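Local coordinates for tail assembly chaperone (Enterobacteria phage HK97, PDB 2OB9), which probably acts as a chaperone in the assembly of the phage tail, at residues V74-V79 against P103-L108. Numbering follows the deposited sequence.
Sequences VLFIDV and PVHSRL
Two short helical segments, 74-79 and 103-108, come closest at Phe76 and His105, whose CA atoms are 7.2 Å apart, and the gap between them is bridged almost entirely by the Phe76 ring. A first torsion of 173° carries the phenyl group away from its own backbone N and toward the other helix, where it lies against the first turns. His105 covers one face: its CB sits 4.0 Å from the centroid of the Phe76 ring in a CH-pi contact, displaced toward the rim. The imidazole of the same residue completes an offset edge-to-face pair, its edge directed at the Phe76 face with the planes at 66°, and CD2 of His105 approaches CZ of Phe76 to 3.5 Å. Beside this, Phe76 CD1 rests 3.4 Å from the backbone O of His105. Leu108, one helical turn along, adds its CB at the phenyl edge, 4.2 Å from Phe76 CE1. The imidazole is held from beyond the contact as well, since its NE2 hydrogen-bonds to O of Ala11 of the second subunit and Trp28 meets the ring edge-to-face. This buried, largely aromatic contact thus joins the end of helix 61-79 to the start of helix 103-113; Val97 of helix 94-98 also touches Phe76, while the backbone of Val79 hydrogen-bonds to that of Arg36, the last residue of strand 31-36.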
# COMPACT_ATOMS: atom_id res chain seq x y z
N VAL A 74 -12.20 -0.21 -27.76
CA VAL A 74 -13.00 -1.28 -27.15
C VAL A 74 -14.34 -0.79 -26.67
O VAL A 74 -15.37 -1.46 -26.88
CB VAL A 74 -12.24 -1.96 -25.95
CG1 VAL A 74 -13.19 -2.53 -24.84
CG2 VAL A 74 -11.30 -3.00 -26.47
N LEU A 75 -14.34 0.36 -26.02
CA LEU A 75 -15.58 1.00 -25.69
C LEU A 75 -16.30 1.42 -26.97
O LEU A 75 -17.53 1.32 -27.05
CB LEU A 75 -15.37 2.23 -24.75
CG LEU A 75 -15.37 2.06 -23.25
CD1 LEU A 75 -15.33 3.42 -22.54
CD2 LEU A 75 -16.58 1.24 -22.82
N PHE A 76 -15.57 1.94 -27.94
CA PHE A 76 -16.20 2.44 -29.19
C PHE A 76 -17.01 1.39 -29.94
O PHE A 76 -18.15 1.63 -30.41
CB PHE A 76 -15.16 3.06 -30.14
CG PHE A 76 -15.74 3.44 -31.49
CD1 PHE A 76 -16.52 4.59 -31.64
CD2 PHE A 76 -15.52 2.64 -32.62
CE1 PHE A 76 -17.06 4.94 -32.89
CE2 PHE A 76 -16.07 2.99 -33.88
CZ PHE A 76 -16.82 4.15 -34.00
N ILE A 77 -16.38 0.24 -30.10
CA ILE A 77 -16.96 -0.87 -30.78
C ILE A 77 -18.26 -1.28 -30.09
O ILE A 77 -19.17 -1.75 -30.73
CB ILE A 77 -15.94 -1.97 -30.80
CG1 ILE A 77 -14.96 -1.74 -31.95
CG2 ILE A 77 -16.58 -3.34 -30.84
CD1 ILE A 77 -13.63 -2.46 -31.71
N ASP A 78 -18.33 -1.07 -28.79
CA ASP A 78 -19.46 -1.47 -28.02
C ASP A 78 -20.58 -0.45 -28.05
O ASP A 78 -21.76 -0.80 -28.00
CB ASP A 78 -19.02 -1.72 -26.59
CG ASP A 78 -20.10 -2.40 -25.77
OD1 ASP A 78 -20.43 -3.58 -26.06
OD2 ASP A 78 -20.60 -1.73 -24.84
N VAL A 79 -20.24 0.82 -28.12
CA VAL A 79 -21.28 1.84 -28.11
C VAL A 79 -21.97 2.07 -29.45
O VAL A 79 -23.08 2.57 -29.46
CB VAL A 79 -20.80 3.19 -27.51
CG1 VAL A 79 -20.20 2.96 -26.14
CG2 VAL A 79 -19.84 3.94 -28.45
N PRO A 103 -10.56 11.05 -35.22
CA PRO A 103 -11.34 12.13 -34.60
C PRO A 103 -12.87 11.90 -34.52
O PRO A 103 -13.47 12.21 -33.50
CB PRO A 103 -11.00 13.35 -35.48
CG PRO A 103 -9.63 13.06 -35.99
CD PRO A 103 -9.65 11.57 -36.26
N VAL A 104 -13.48 11.41 -35.59
CA VAL A 104 -14.92 11.15 -35.60
C VAL A 104 -15.31 10.05 -34.61
O VAL A 104 -16.20 10.24 -33.78
CB VAL A 104 -15.45 10.86 -37.05
CG1 VAL A 104 -16.96 10.52 -37.04
CG2 VAL A 104 -15.16 12.04 -37.96
N HIS A 105 -14.63 8.90 -34.69
CA HIS A 105 -14.87 7.78 -33.78
C HIS A 105 -14.75 8.23 -32.33
O HIS A 105 -15.55 7.88 -31.49
CB HIS A 105 -13.88 6.65 -34.05
CG HIS A 105 -13.78 6.27 -35.50
ND1 HIS A 105 -13.16 7.07 -36.43
CD2 HIS A 105 -14.28 5.21 -36.18
CE1 HIS A 105 -13.24 6.50 -37.62
NE2 HIS A 105 -13.94 5.39 -37.49
N SER A 106 -13.73 9.01 -32.05
CA SER A 106 -13.46 9.40 -30.69
C SER A 106 -14.48 10.42 -30.18
O SER A 106 -14.81 10.41 -29.02
CB SER A 106 -12.01 9.86 -30.56
OG SER A 106 -11.90 11.27 -30.73
N ARG A 107 -15.00 11.25 -31.07
CA ARG A 107 -16.09 12.20 -30.76
C ARG A 107 -17.43 11.46 -30.59
O ARG A 107 -18.28 11.87 -29.82
CB ARG A 107 -16.22 13.22 -31.89
CG ARG A 107 -17.28 14.30 -31.64
CD ARG A 107 -17.57 15.23 -32.87
NE ARG A 107 -18.14 14.55 -34.07
CZ ARG A 107 -19.40 14.11 -34.15
NH1 ARG A 107 -20.24 14.23 -33.11
NH2 ARG A 107 -19.83 13.54 -35.29
N LEU A 108 -17.61 10.36 -31.32
CA LEU A 108 -18.79 9.51 -31.15
C LEU A 108 -18.71 8.73 -29.83
O LEU A 108 -19.71 8.62 -29.14
CB LEU A 108 -19.03 8.58 -32.37
CG LEU A 108 -19.55 9.25 -33.65
CD1 LEU A 108 -19.57 8.28 -34.80
CD2 LEU A 108 -20.96 9.87 -33.47